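PDB 4LNB: CaaX farnesyltransferase alpha subunit Ram2 from Aspergillus fumigatus, which probably forms, with its beta subunit, the enzyme that attaches farnesyl, and possibly geranylgeranyl, groups to proteins ending in a CaaX motif. Local coordinates for residues A[89-94]-A[123-128]. The protein carries 1 engineered substitution. Sequence-based numbering, arbitrary orientation. Where two conformers were deposited one is given.
Sequences TVWIYR and YQIWHH. With ED5 (tert-butyl 4-({(2-{(4-cyanophenyl)[(1-methyl-1H-imidazol-5-yl)methyl]amino}ethyl)[(2-methylphenyl)sulfonyl]amino}methyl)piperidine-1-carboxylate), chain H.
Trp91 meets His128, Ile125 and Gln124 with successive parts of its indole. The ring reaches from helix 88-100 to helix 124-133. The axes of 89-94 and 124-128 run nearly parallel, 15° apart, with a closest approach of 10.2 Å. CG of Trp91 stands beside its backbone N and anti to the carbonyl carbon (chi1 -77°), which sends the indole across the gap. Trp91 CE3 sits over one face of the His128 imidazole, toward its rim, 3.5 Å from His128 CG. The two side chains cross at about a right angle. Their ring planes are inclined at 55°, an oblique pairing. Farther along the benzo ring, Trp91 CZ2 packs against Ile125 CG1 at 3.6 Å. The pyrrole end touches Gln124 through its CB, 3.8 Å from Trp91 CD1. Leu112 of helix 105-118 packs on Trp91, Ile125 and His128.

No direct hydrogen bond joins the two segments. One water links them instead: it lies in the imidazole plane, 2.9 Å from His128 ND1, and donates a weak bond to Trp91 O at 3.3 Å. On the other side of the imidazole, NE2 of His128 is hydrogen-bonded to Glu108, which also forms a salt bridge with Arg94. The extended Arg94 chain brings its CD to 4.3 Å from His128 NE2. Trp91 NE1 bonds to the carbonyl of Pro85.

The contact joins neighbouring repeats of the prenyltransferase alpha subunit, a family in the TPR clan. Just before helix 124-133, Tyr123 lays one ring face against the nitrile of the bound ligand ED5, with NAF 3.7 Å from Tyr123 CZ. Packing between the helices is apolar and aromatic. Glu108 and the water, one at each nitrogen, probably fix the rotation of the imidazole. Glu108 may also favour a protonated His128, though nearby Arg94 would oppose that.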
ATOM      1  N   THR A  89       9.997  11.678  14.624  1.00 11.04           N
ATOM      2  CA  THR A  89       9.796  12.392  15.881  1.00 14.57           C
ATOM      3  C   THR A  89      10.317  13.829  15.826  1.00 13.83           C
ATOM      4  O   THR A  89       9.670  14.753  16.320  1.00 13.16           O
ATOM      5  CB  THR A  89      10.455  11.645  17.063  1.00 18.06           C
ATOM      6  OG1 THR A  89       9.834  10.364  17.223  1.00 14.47           O
ATOM      7  CG2 THR A  89      10.306  12.431  18.356  1.00 17.75           C
ATOM      8  N   VAL A  90      11.481  14.023  15.214  1.00 12.46           N
ATOM      9  CA  VAL A  90      12.103  15.346  15.222  1.00 12.66           C
ATOM     10  C   VAL A  90      11.305  16.355  14.384  1.00 13.97           C
ATOM     11  O   VAL A  90      11.222  17.527  14.738  1.00 13.31           O
ATOM     12  CB  VAL A  90      13.599  15.300  14.803  1.00 17.36           C
ATOM     13  CG1 VAL A  90      13.752  15.121  13.304  1.00 23.06           C
ATOM     14  CG2 VAL A  90      14.311  16.559  15.259  1.00 23.72           C
ATOM     15  N   TRP A  91      10.699  15.889  13.293  1.00 11.67           N
ATOM     16  CA  TRP A  91       9.882  16.755  12.445  1.00 11.58           C
ATOM     17  C   TRP A  91       8.664  17.270  13.197  1.00 11.29           C
ATOM     18  O   TRP A  91       8.319  18.450  13.121  1.00 14.11           O
ATOM     19  CB  TRP A  91       9.419  16.013  11.188  1.00 11.87           C
ATOM     20  CG  TRP A  91      10.473  15.873  10.138  1.00 14.57           C
ATOM     21  CD1 TRP A  91      11.136  14.731   9.790  1.00 14.75           C
ATOM     22  CD2 TRP A  91      10.989  16.911   9.294  1.00 13.42           C
ATOM     23  NE1 TRP A  91      12.033  14.994   8.782  1.00 13.49           N
ATOM     24  CE2 TRP A  91      11.964  16.325   8.462  1.00 13.94           C
ATOM     25  CE3 TRP A  91      10.722  18.278   9.164  1.00 12.76           C
ATOM     26  CZ2 TRP A  91      12.668  17.056   7.507  1.00 15.72           C
ATOM     27  CZ3 TRP A  91      11.427  19.005   8.218  1.00 18.44           C
ATOM     28  CH2 TRP A  91      12.387  18.392   7.402  1.00 18.32           C
ATOM     29  N   ILE A  92       8.011  16.370  13.919  1.00 12.78           N
ATOM     30  CA  ILE A  92       6.821  16.725  14.679  1.00 15.65           C
ATOM     31  C   ILE A  92       7.148  17.679  15.823  1.00 12.85           C
ATOM     32  O   ILE A  92       6.418  18.639  16.074  1.00 15.79           O
ATOM     33  CB  ILE A  92       6.117  15.465  15.203  1.00 16.70           C
ATOM     34  CG1 ILE A  92       5.615  14.647  14.014  1.00 20.79           C
ATOM     35  CG2 ILE A  92       4.973  15.830  16.144  1.00 18.16           C
ATOM     36  CD1 ILE A  92       4.610  13.624  14.382  1.00 23.89           C
ATOM     37  N   TYR A  93       8.261  17.426  16.502  1.00 13.57           N
ATOM     38  CA  TYR A  93       8.696  18.303  17.582  1.00 12.85           C
ATOM     39  C   TYR A  93       9.096  19.673  17.031  1.00 13.10           C
ATOM     40  O   TYR A  93       8.818  20.703  17.644  1.00 15.59           O
ATOM     41  CB  TYR A  93       9.848  17.665  18.364  1.00 15.47           C
ATOM     42  CG  TYR A  93      10.391  18.520  19.487  1.00 20.68           C
ATOM     43  CD1 TYR A  93       9.577  18.934  20.533  1.00 27.85           C
ATOM     44  CD2 TYR A  93      11.726  18.898  19.509  1.00 23.46           C
ATOM     45  CE1 TYR A  93      10.079  19.717  21.565  1.00 29.17           C
ATOM     46  CE2 TYR A  93      12.235  19.671  20.530  1.00 32.44           C
ATOM     47  CZ  TYR A  93      11.409  20.079  21.555  1.00 32.15           C
ATOM     48  OH  TYR A  93      11.928  20.850  22.568  1.00 38.76           O
ATOM     49  N   ARG A  94       9.735  19.681  15.864  1.00 14.86           N
ATOM     50  CA  ARG A  94      10.118  20.931  15.214  1.00 13.96           C
ATOM     51  C   ARG A  94       8.897  21.797  14.903  1.00 13.91           C
ATOM     52  O   ARG A  94       8.926  23.012  15.084  1.00 13.77           O
ATOM     53  CB  ARG A  94      10.908  20.662  13.929  1.00 15.57           C
ATOM     54  CG  ARG A  94      11.345  21.926  13.203  1.00 14.99           C
ATOM     55  CD  ARG A  94      12.160  21.617  11.950  1.00 16.87           C
ATOM     56  NE  ARG A  94      12.547  22.842  11.253  1.00 15.89           N
ATOM     57  CZ  ARG A  94      13.676  23.507  11.480  1.00 17.50           C
ATOM     58  NH1 ARG A  94      14.539  23.064  12.383  1.00 15.26           N
ATOM     59  NH2 ARG A  94      13.944  24.618  10.804  1.00 19.06           N
ATOM     60  N   TYR A 123       9.130  11.463   2.454  1.00 11.92           N
ATOM     61  CA  TYR A 123       7.732  11.882   2.571  1.00 15.63           C
ATOM     62  C   TYR A 123       7.422  12.669   3.851  1.00 14.96           C
ATOM     63  O   TYR A 123       6.439  13.410   3.906  1.00 12.29           O
ATOM     64  CB  TYR A 123       6.782  10.685   2.429  1.00 19.06           C
ATOM     65  CG  TYR A 123       6.913   9.641   3.517  1.00 23.80           C
ATOM     66  CD1 TYR A 123       6.210   9.763   4.709  1.00 27.69           C
ATOM     67  CD2 TYR A 123       7.727   8.527   3.345  1.00 28.80           C
ATOM     68  CE1 TYR A 123       6.320   8.810   5.704  1.00 33.32           C
ATOM     69  CE2 TYR A 123       7.844   7.566   4.338  1.00 28.78           C
ATOM     70  CZ  TYR A 123       7.137   7.715   5.514  1.00 33.24           C
ATOM     71  OH  TYR A 123       7.242   6.768   6.509  1.00 39.86           O
ATOM     72  N   GLN A 124       8.252  12.502   4.877  1.00 14.19           N
ATOM     73  CA  GLN A 124       8.064  13.207   6.143  0.61 13.39           C
ATOM     74  C   GLN A 124       8.092  14.721   5.945  1.00 12.81           C
ATOM     75  O   GLN A 124       7.333  15.456   6.578  1.00 11.71           O
ATOM     76  CB  GLN A 124       9.135  12.791   7.156  0.61 16.19           C
ATOM     77  CG  GLN A 124       9.063  11.330   7.594  0.61 19.14           C
ATOM     78  CD  GLN A 124       9.860  10.398   6.695  0.61 19.82           C
ATOM     79  OE1 GLN A 124      10.237  10.757   5.580  0.61 17.70           O
ATOM     80  NE2 GLN A 124      10.125   9.191   7.185  0.61 22.66           N
ATOM     81  N   ILE A 125       8.978  15.170   5.064  1.00 10.83           N
ATOM     82  CA  ILE A 125       9.116  16.574   4.689  1.00 14.36           C
ATOM     83  C   ILE A 125       7.787  17.146   4.187  1.00 13.22           C
ATOM     84  O   ILE A 125       7.466  18.312   4.425  1.00 11.70           O
ATOM     85  CB  ILE A 125      10.181  16.716   3.575  1.00 15.81           C
ATOM     86  CG1 ILE A 125      11.580  16.435   4.123  1.00 18.14           C
ATOM     87  CG2 ILE A 125      10.146  18.095   2.941  1.00 24.13           C
ATOM     88  CD1 ILE A 125      12.620  16.227   3.035  1.00 17.34           C
ATOM     89  N   TRP A 126       7.013  16.315   3.497  1.00 11.40           N
ATOM     90  CA  TRP A 126       5.790  16.788   2.860  1.00  9.21           C
ATOM     91  C   TRP A 126       4.572  16.813   3.785  1.00 13.72           C
ATOM     92  O   TRP A 126       3.677  17.641   3.606  1.00 13.11           O
ATOM     93  CB  TRP A 126       5.553  16.054   1.530  1.00  8.74           C
ATOM     94  CG  TRP A 126       6.614  16.474   0.562  1.00 10.97           C
ATOM     95  CD1 TRP A 126       7.858  15.923   0.411  1.00  9.59           C
ATOM     96  CD2 TRP A 126       6.561  17.593  -0.327  1.00  9.42           C
ATOM     97  NE1 TRP A 126       8.568  16.614  -0.540  1.00 10.59           N
ATOM     98  CE2 TRP A 126       7.794  17.645  -1.009  1.00 10.06           C
ATOM     99  CE3 TRP A 126       5.585  18.551  -0.626  1.00  9.27           C
ATOM    100  CZ2 TRP A 126       8.075  18.616  -1.969  1.00 11.16           C
ATOM    101  CZ3 TRP A 126       5.869  19.514  -1.580  1.00  9.55           C
ATOM    102  CH2 TRP A 126       7.101  19.537  -2.239  1.00 12.44           C
ATOM    103  N   HIS A 127       4.548  15.945   4.794  1.00 11.17           N
ATOM    104  CA  HIS A 127       3.564  16.120   5.858  1.00 11.03           C
ATOM    105  C   HIS A 127       3.862  17.394   6.650  1.00  9.68           C
ATOM    106  O   HIS A 127       2.953  18.145   7.008  1.00 10.41           O
ATOM    107  CB  HIS A 127       3.523  14.932   6.813  1.00 14.76           C
ATOM    108  CG  HIS A 127       2.590  15.140   7.966  1.00 14.51           C
ATOM    109  ND1 HIS A 127       1.221  15.189   7.810  1.00 13.41           N
ATOM    110  CD2 HIS A 127       2.828  15.356   9.280  1.00 12.51           C
ATOM    111  CE1 HIS A 127       0.655  15.409   8.984  1.00 14.06           C
ATOM    112  NE2 HIS A 127       1.609  15.508   9.893  1.00 14.42           N
ATOM    113  N   HIS A 128       5.145  17.625   6.920  1.00 10.52           N
ATOM    114  CA  HIS A 128       5.587  18.821   7.630  1.00 10.99           C
ATOM    115  C   HIS A 128       5.128  20.062   6.882  1.00 13.30           C
ATOM    116  O   HIS A 128       4.644  21.019   7.484  1.00 11.09           O
ATOM    117  CB  HIS A 128       7.115  18.822   7.760  1.00 10.26           C
ATOM    118  CG  HIS A 128       7.653  19.928   8.613  1.00 11.01           C
ATOM    119  ND1 HIS A 128       7.473  19.970   9.979  1.00 14.93           N
ATOM    120  CD2 HIS A 128       8.374  21.030   8.296  1.00 12.77           C
ATOM    121  CE1 HIS A 128       8.056  21.050  10.467  1.00 16.25           C
ATOM    122  NE2 HIS A 128       8.613  21.710   9.466  1.00 16.38           N
TER
HETATM  123  OAG ED5 H 603      17.895  -0.791   1.349  1.00 52.33           O
HETATM  124  CBE ED5 H 603      17.365  -0.369   2.355  1.00 51.71           C
HETATM  125  OBD ED5 H 603      18.168   0.217   3.368  1.00 58.87           O
HETATM  126  CBP ED5 H 603      18.977   1.387   3.163  1.00 61.06           C
HETATM  127  CAC ED5 H 603      19.070   2.126   4.442  1.00 60.85           C
HETATM  128  CAD ED5 H 603      20.350   1.037   2.719  1.00 62.40           C
HETATM  129  CAE ED5 H 603      18.325   2.295   2.110  1.00 60.50           C
HETATM  130  NBL ED5 H 603      15.910  -0.096   2.326  1.00 44.44           N
HETATM  131  CAX ED5 H 603      15.103  -0.310   1.115  1.00 42.25           C
HETATM  132  CAV ED5 H 603      13.872  -1.124   1.379  1.00 38.40           C
HETATM  133  CAW ED5 H 603      15.153   0.400   3.472  1.00 40.56           C
HETATM  134  CAU ED5 H 603      13.893  -0.384   3.731  1.00 38.13           C
HETATM  135  CBK ED5 H 603      13.071  -0.609   2.514  1.00 34.79           C
HETATM  136  CBB ED5 H 603      12.364   0.703   2.107  1.00 32.93           C
HETATM  137  NBN ED5 H 603      11.510   1.371   3.178  1.00 35.36           N
HETATM  138  SBQ ED5 H 603      11.525   3.042   3.017  1.00 47.95           S
HETATM  139  OAI ED5 H 603      10.307   3.630   3.513  1.00 49.22           O
HETATM  140  OAH ED5 H 603      11.673   3.393   1.629  1.00 45.56           O
HETATM  141  CBJ ED5 H 603      12.938   3.683   3.900  1.00 49.31           C
HETATM  142  CAN ED5 H 603      13.938   4.340   3.171  1.00 48.20           C
HETATM  143  CAL ED5 H 603      15.086   4.862   3.830  1.00 48.73           C
HETATM  144  CAK ED5 H 603      15.221   4.719   5.208  1.00 48.36           C
HETATM  145  CAM ED5 H 603      14.232   4.063   5.941  1.00 48.64           C
HETATM  146  CBF ED5 H 603      13.079   3.537   5.287  1.00 48.82           C
HETATM  147  CAA ED5 H 603      12.046   2.842   6.110  1.00 47.63           C
HETATM  148  CAZ ED5 H 603      10.111   0.770   3.281  1.00 29.67           C
HETATM  149  CAY ED5 H 603       9.279   0.528   1.991  1.00 25.84           C
HETATM  150  NBM ED5 H 603       8.834   1.692   1.221  1.00 21.55           N
HETATM  151  CBH ED5 H 603       7.823   2.634   1.807  1.00 21.64           C
HETATM  152  CAQ ED5 H 603       7.641   3.901   1.242  1.00 19.32           C
HETATM  153  CAO ED5 H 603       6.696   4.779   1.801  1.00 21.13           C
HETATM  154  CAR ED5 H 603       7.065   2.238   2.928  1.00 23.82           C
HETATM  155  CAP ED5 H 603       6.127   3.110   3.482  1.00 25.28           C
HETATM  156  CBG ED5 H 603       5.941   4.379   2.920  1.00 27.81           C
HETATM  157  CAJ ED5 H 603       4.946   5.305   3.517  1.00 34.03           C
HETATM  158  NAF ED5 H 603       4.080   6.136   4.071  1.00 39.49           N
HETATM  159  CBA ED5 H 603       9.371   1.938  -0.134  1.00 19.26           C
HETATM  160  CBI ED5 H 603       8.980   0.906  -1.186  1.00 14.26           C
HETATM  161  CAS ED5 H 603       9.716  -0.213  -1.574  1.00 13.43           C
HETATM  162  NBC ED5 H 603       9.009  -0.847  -2.513  1.00 11.06           N
HETATM  163  CAT ED5 H 603       7.877  -0.179  -2.706  1.00  9.75           C
HETATM  164  NBO ED5 H 603       7.857   0.894  -1.895  1.00 13.49           N
HETATM  165  CAB ED5 H 603       6.787   1.882  -1.816  1.00 13.99           C
HETATM  166  O   HOH W   1       5.817  17.861  11.075  1.00 22.02           O